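Local atomic coordinates of putative siderophore-degrading esterase (Eurofung) (Emericella nidulans, PDB entry 6GUO), a protein that hydrolyses the ester bonds of enterobactin, a siderophore made by enterobacteria, and so releases its iron inside the fungal cell. Residues V55-G60 and A160-S165; D105-C110 and G167-L172. All coordinates share one frame; numbering follows the deposited sequence.

Overall arrangement
Both contacts lie in the alpha/beta-hydrolase fold, their centres 11 Å apart and that of contact 1 only 2 Å from the centre of the chain. Contact 1 joins neighbouring parallel strands 52-58 and 156-164 of the central sheet; contact 2 sets helix 166-177, which directly follows strand 156-164, against residues 105-108, from helix 102-106 into the following loop. Along the chain the segments alternate: 55-60, 105-110, 160-165, 167-172. The contacts touch where V58 meets both G167 and L106. Together they border the turn G163-G167, probably the nucleophile elbow, while the chain beyond C110 probably leads into the proline-rich insertion that narrows the active site.

Contact 1 of 2, residues V55-G60 and A160-S165; sequences VYLVDG and ALFGHS
V55, Y56 and L57 pair in parallel with A160, L161 and F162 in the mixed central sheet of the alpha/beta-hydrolase fold, the two strand segments running 24° apart. Three backbone hydrogen bonds make the ladder: Y56 N to A160 O at 2.7 Å, F162 N to Y56 O at 2.9 Å, and V58 N to F162 O, longer at 3.2 Å. The strands are already drawing apart towards their C-terminal ends.

Apolar contacts follow the alternation of the sheet. On one face V55 CG2 lies beside A160 CB, and the L57 and F162 side chains cross obliquely, L57 CD2 3.8 Å from F162 CB. F162 CG is anti to the backbone N (chi1 178°), which carries the ring away from L57 to strand 184-188 and to L292 of helix 288-301. On the face of Y56 and L161, L161 CD1 touches Y56 CB and also V58 CG1. A160 O, already the acceptor for Y56 N, also lies at the edge of the Y56 ring, in its plane. V58 CG2 reaches 3.8 Å from G163 CA, close because glycine has no side chain there.

Past the ladder, water takes over the pairing. H164 N donates to water 1 at 2.8 Å, and this water is shared between V58 O and D59 OD2. The other carboxylate oxygen, D59 OD1, forms a salt bridge with R102. S165, with phi at 62°, turns the chain into helix 166-177, as a nucleophile elbow would. A second water connects the side chains across the widened gap, within bonding reach of D59 OD2 and 3.0 Å from H164 ND1.

Contact 2 of 2, residues D105-C110 and G167-L172; sequences DLTPPC and GGLFAL
L106 packs against G167 and F170, and this is the tight half of the contact. Its two methyls divide the work: CD1 rests against the helix backbone, 3.6 Å from G167 N, while CD2 lies 3.8 Å from F170 CG. The L106 and F170 side chains cross at about a right angle, and L106 CD2 makes an off-centre CH-pi contact, 4.3 Å from the centroid of the F170 ring. With F170 CG anti to its backbone N (chi1 179°), the ring reaches the backbone of D105 and L106, and D105 O lies 3.8 Å from F170 CD1; F134 of helix 131-150 meets the same ring. L106 O stands at the ring edge, in plane and 3.5 Å from F170 CB; it is buried and has no hydrogen-bonding partner in the model.

Looser contacts follow along the loop. L169 offers a single methyl, CD2, which lies 4.1 Å from P108 CD and 4.2 Å from T107 CG2. Beyond it the chain departs from the helix, with P109 exposed and C110 partly so. The tight half thus covers the first turn of helix 166-177 behind a probable nucleophile elbow, a hallmark of the alpha/beta-hydrolase fold.

Contact 1 of 2, residues V55-G60 and A160-S165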
loop_
_atom_site.group_PDB
_atom_site.type_symbol
_atom_site.label_atom_id
_atom_site.label_comp_id
_atom_site.label_asym_id
_atom_site.label_seq_id
_atom_site.Cartn_x
_atom_site.Cartn_y
_atom_site.Cartn_z
ATOM N N VAL A 55 15.518 1.744 3.023
ATOM C CA VAL A 55 14.485 2.168 3.954
ATOM C C VAL A 55 14.317 1.078 5.003
ATOM O O VAL A 55 14.168 -0.104 4.672
ATOM C CB VAL A 55 13.149 2.535 3.258
ATOM C CG1 VAL A 55 12.546 1.371 2.484
ATOM C CG2 VAL A 55 12.161 3.092 4.274
ATOM N N TYR A 56 14.390 1.501 6.264
ATOM C CA TYR A 56 14.241 0.633 7.422
ATOM C C TYR A 56 12.852 0.855 8.008
ATOM O O TYR A 56 12.440 1.996 8.214
ATOM C CB TYR A 56 15.346 0.925 8.451
ATOM C CG TYR A 56 16.703 0.467 7.967
ATOM C CD1 TYR A 56 17.242 -0.745 8.390
ATOM C CD2 TYR A 56 17.433 1.225 7.052
ATOM C CE1 TYR A 56 18.472 -1.187 7.927
ATOM C CE2 TYR A 56 18.666 0.791 6.582
ATOM C CZ TYR A 56 19.183 -0.412 7.028
ATOM O OH TYR A 56 20.399 -0.852 6.563
ATOM N N LEU A 57 12.134 -0.238 8.260
ATOM C CA LEU A 57 10.757 -0.184 8.737
ATOM C C LEU A 57 10.640 -0.875 10.091
ATOM O O LEU A 57 11.048 -2.020 10.224
ATOM C CB LEU A 57 9.830 -0.893 7.750
ATOM C CG LEU A 57 9.961 -0.600 6.254
ATOM C CD1 LEU A 57 9.101 -1.578 5.466
ATOM C CD2 LEU A 57 9.553 0.824 5.953
ATOM N N VAL A 58 10.074 -0.185 11.081
ATOM C CA VAL A 58 9.679 -0.844 12.342
ATOM C C VAL A 58 8.212 -1.261 12.221
ATOM O O VAL A 58 7.526 -0.805 11.317
ATOM C CB VAL A 58 9.985 0.006 13.590
ATOM C CG1 VAL A 58 11.488 0.229 13.691
ATOM C CG2 VAL A 58 9.227 1.331 13.600
ATOM N N ASP A 59 7.741 -2.146 13.101
ATOM C CA ASP A 59 6.526 -2.961 12.837
ATOM C C ASP A 59 6.665 -3.657 11.486
ATOM O O ASP A 59 5.752 -3.628 10.643
ATOM C CB ASP A 59 5.231 -2.137 12.858
ATOM C CG ASP A 59 4.907 -1.577 14.218
ATOM O OD1 ASP A 59 5.023 -2.312 15.226
ATOM O OD2 ASP A 59 4.492 -0.403 14.283
ATOM N N GLY A 60 7.829 -4.261 11.281
ATOM C CA GLY A 60 8.227 -4.794 9.980
ATOM C C GLY A 60 7.229 -5.716 9.304
ATOM O O GLY A 60 7.015 -5.619 8.090
ATOM N N ALA A 160 16.694 5.684 5.254
ATOM C CA ALA A 160 15.475 6.211 5.845
ATOM C C ALA A 160 14.934 5.268 6.908
ATOM O O ALA A 160 15.125 4.052 6.822
ATOM C CB ALA A 160 14.426 6.436 4.772
ATOM N N LEU A 161 14.264 5.851 7.897
ATOM C CA LEU A 161 13.526 5.117 8.921
ATOM C C LEU A 161 12.056 5.513 8.839
ATOM O O LEU A 161 11.727 6.700 8.953
ATOM C CB LEU A 161 14.061 5.455 10.313
ATOM C CG LEU A 161 13.348 4.819 11.521
ATOM C CD1 LEU A 161 13.443 3.298 11.501
ATOM C CD2 LEU A 161 13.919 5.384 12.810
ATOM N N PHE A 162 11.182 4.518 8.679
ATOM C CA PHE A 162 9.737 4.722 8.738
ATOM C C PHE A 162 9.149 3.963 9.913
ATOM O O PHE A 162 9.478 2.806 10.133
ATOM C CB PHE A 162 9.060 4.246 7.453
ATOM C CG PHE A 162 7.558 4.389 7.467
ATOM C CD1 PHE A 162 6.941 5.463 6.845
ATOM C CD2 PHE A 162 6.756 3.446 8.113
ATOM C CE1 PHE A 162 5.561 5.596 6.858
ATOM C CE2 PHE A 162 5.377 3.579 8.131
ATOM C CZ PHE A 162 4.781 4.656 7.504
ATOM N N GLY A 163 8.248 4.626 10.630
ATOM C CA GLY A 163 7.419 3.990 11.643
ATOM C C GLY A 163 6.062 4.671 11.747
ATOM O O GLY A 163 5.942 5.866 11.472
ATOM N N HIS A 164 5.049 3.890 12.127
ATOM C CA HIS A 164 3.685 4.368 12.348
ATOM C C HIS A 164 3.282 4.163 13.811
ATOM O O HIS A 164 3.634 3.146 14.409
ATOM C CB HIS A 164 2.704 3.633 11.430
ATOM C CG HIS A 164 1.265 3.963 11.690
ATOM N ND1 HIS A 164 0.478 3.233 12.552
ATOM C CD2 HIS A 164 0.468 4.935 11.185
ATOM C CE1 HIS A 164 -0.739 3.748 12.573
ATOM N NE2 HIS A 164 -0.770 4.779 11.753
ATOM N N SER A 165 2.546 5.136 14.361
ATOM C CA SER A 165 2.049 5.100 15.746
ATOM C C SER A 165 3.229 5.058 16.737
ATOM O O SER A 165 4.041 5.985 16.726
ATOM C CB SER A 165 0.978 4.003 15.953
ATOM O OG SER A 165 1.474 2.683 15.852
HETATM O O HOH W 1 5.701 1.183 12.507
HETATM O O HOH W 2 1.683 0.561 13.271
#

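Contact 2 of 2, residues D105-C110 and G167-L172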
loop_
_atom_site.group_PDB
_atom_site.type_symbol
_atom_site.label_atom_id
_atom_site.label_comp_id
_atom_site.label_asym_id
_atom_site.label_seq_id
_atom_site.Cartn_x
_atom_site.Cartn_y
_atom_site.Cartn_z
ATOM N N ASP A 105 9.924 -2.215 22.509
ATOM C CA ASP A 105 10.930 -1.862 21.509
ATOM C C ASP A 105 10.860 -0.418 21.014
ATOM O O ASP A 105 11.896 0.162 20.694
ATOM C CB ASP A 105 10.876 -2.802 20.294
ATOM C CG ASP A 105 11.481 -4.165 20.569
ATOM O OD1 ASP A 105 10.977 -5.144 19.995
ATOM O OD2 ASP A 105 12.453 -4.272 21.340
ATOM N N LEU A 106 9.658 0.151 20.958
ATOM C CA LEU A 106 9.436 1.436 20.292
ATOM C C LEU A 106 9.285 2.650 21.213
ATOM O O LEU A 106 9.289 3.779 20.724
ATOM C CB LEU A 106 8.211 1.321 19.368
ATOM C CG LEU A 106 8.319 0.235 18.290
ATOM C CD1 LEU A 106 7.026 0.140 17.491
ATOM C CD2 LEU A 106 9.498 0.485 17.360
ATOM N N THR A 107 9.165 2.444 22.524
ATOM C CA THR A 107 9.015 3.558 23.464
ATOM C C THR A 107 10.342 3.881 24.150
ATOM O O THR A 107 11.051 2.967 24.583
ATOM C CB THR A 107 7.955 3.267 24.530
ATOM O OG1 THR A 107 8.247 2.025 25.180
ATOM C CG2 THR A 107 6.567 3.204 23.891
ATOM N N PRO A 108 10.689 5.180 24.245
ATOM C CA PRO A 108 11.971 5.544 24.848
ATOM C C PRO A 108 11.979 5.440 26.372
ATOM O O PRO A 108 10.922 5.552 27.002
ATOM C CB PRO A 108 12.169 6.993 24.399
ATOM C CG PRO A 108 10.795 7.523 24.204
ATOM C CD PRO A 108 9.966 6.361 23.736
ATOM N N PRO A 109 13.166 5.212 26.964
ATOM C CA PRO A 109 13.258 5.188 28.417
ATOM C C PRO A 109 13.091 6.600 28.964
ATOM O O PRO A 109 13.601 7.555 28.372
ATOM C CB PRO A 109 14.665 4.650 28.672
ATOM C CG PRO A 109 15.448 5.084 27.489
ATOM C CD PRO A 109 14.495 5.127 26.327
ATOM N N CYS A 110 12.358 6.718 30.065
ATOM C CA CYS A 110 12.018 8.006 30.665
ATOM C C CYS A 110 12.250 7.948 32.167
ATOM O O CYS A 110 12.187 6.872 32.769
ATOM C CB CYS A 110 10.552 8.349 30.390
ATOM S SG CYS A 110 10.145 8.611 28.647
ATOM N N GLY A 167 5.750 3.331 16.295
ATOM C CA GLY A 167 6.823 3.422 15.305
ATOM C C GLY A 167 7.208 4.851 14.948
ATOM O O GLY A 167 8.388 5.155 14.769
ATOM N N GLY A 168 6.214 5.731 14.837
ATOM C CA GLY A 168 6.445 7.148 14.569
ATOM C C GLY A 168 7.097 7.837 15.755
ATOM O O GLY A 168 7.988 8.671 15.587
ATOM N N LEU A 169 6.644 7.487 16.958
ATOM C CA LEU A 169 7.278 7.951 18.192
ATOM C C LEU A 169 8.755 7.553 18.210
ATOM O O LEU A 169 9.621 8.378 18.520
ATOM C CB LEU A 169 6.547 7.380 19.416
ATOM C CG LEU A 169 7.122 7.687 20.803
ATOM C CD1 LEU A 169 7.056 9.175 21.089
ATOM C CD2 LEU A 169 6.382 6.894 21.867
ATOM N N PHE A 170 9.019 6.291 17.864
ATOM C CA PHE A 170 10.373 5.748 17.757
ATOM C C PHE A 170 11.229 6.526 16.758
ATOM O O PHE A 170 12.362 6.881 17.065
ATOM C CB PHE A 170 10.315 4.261 17.380
ATOM C CG PHE A 170 11.661 3.615 17.226
ATOM C CD1 PHE A 170 12.367 3.171 18.346
ATOM C CD2 PHE A 170 12.226 3.440 15.967
ATOM C CE1 PHE A 170 13.610 2.574 18.206
ATOM C CE2 PHE A 170 13.473 2.842 15.824
ATOM C CZ PHE A 170 14.167 2.409 16.948
ATOM N N ALA A 171 10.677 6.788 15.574
ATOM C CA ALA A 171 11.347 7.603 14.556
ATOM C C ALA A 171 11.715 8.996 15.075
ATOM O O ALA A 171 12.843 9.463 14.862
ATOM C CB ALA A 171 10.485 7.714 13.308
ATOM N N LEU A 172 10.775 9.644 15.762
ATOM C CA LEU A 172 11.032 10.951 16.379
ATOM C C LEU A 172 12.118 10.877 17.450
ATOM O O LEU A 172 13.020 11.726 17.486
ATOM C CB LEU A 172 9.746 11.545 16.963
ATOM C CG LEU A 172 8.675 11.944 15.935
ATOM C CD1 LEU A 172 7.435 12.471 16.637
ATOM C CD2 LEU A 172 9.195 12.968 14.934
#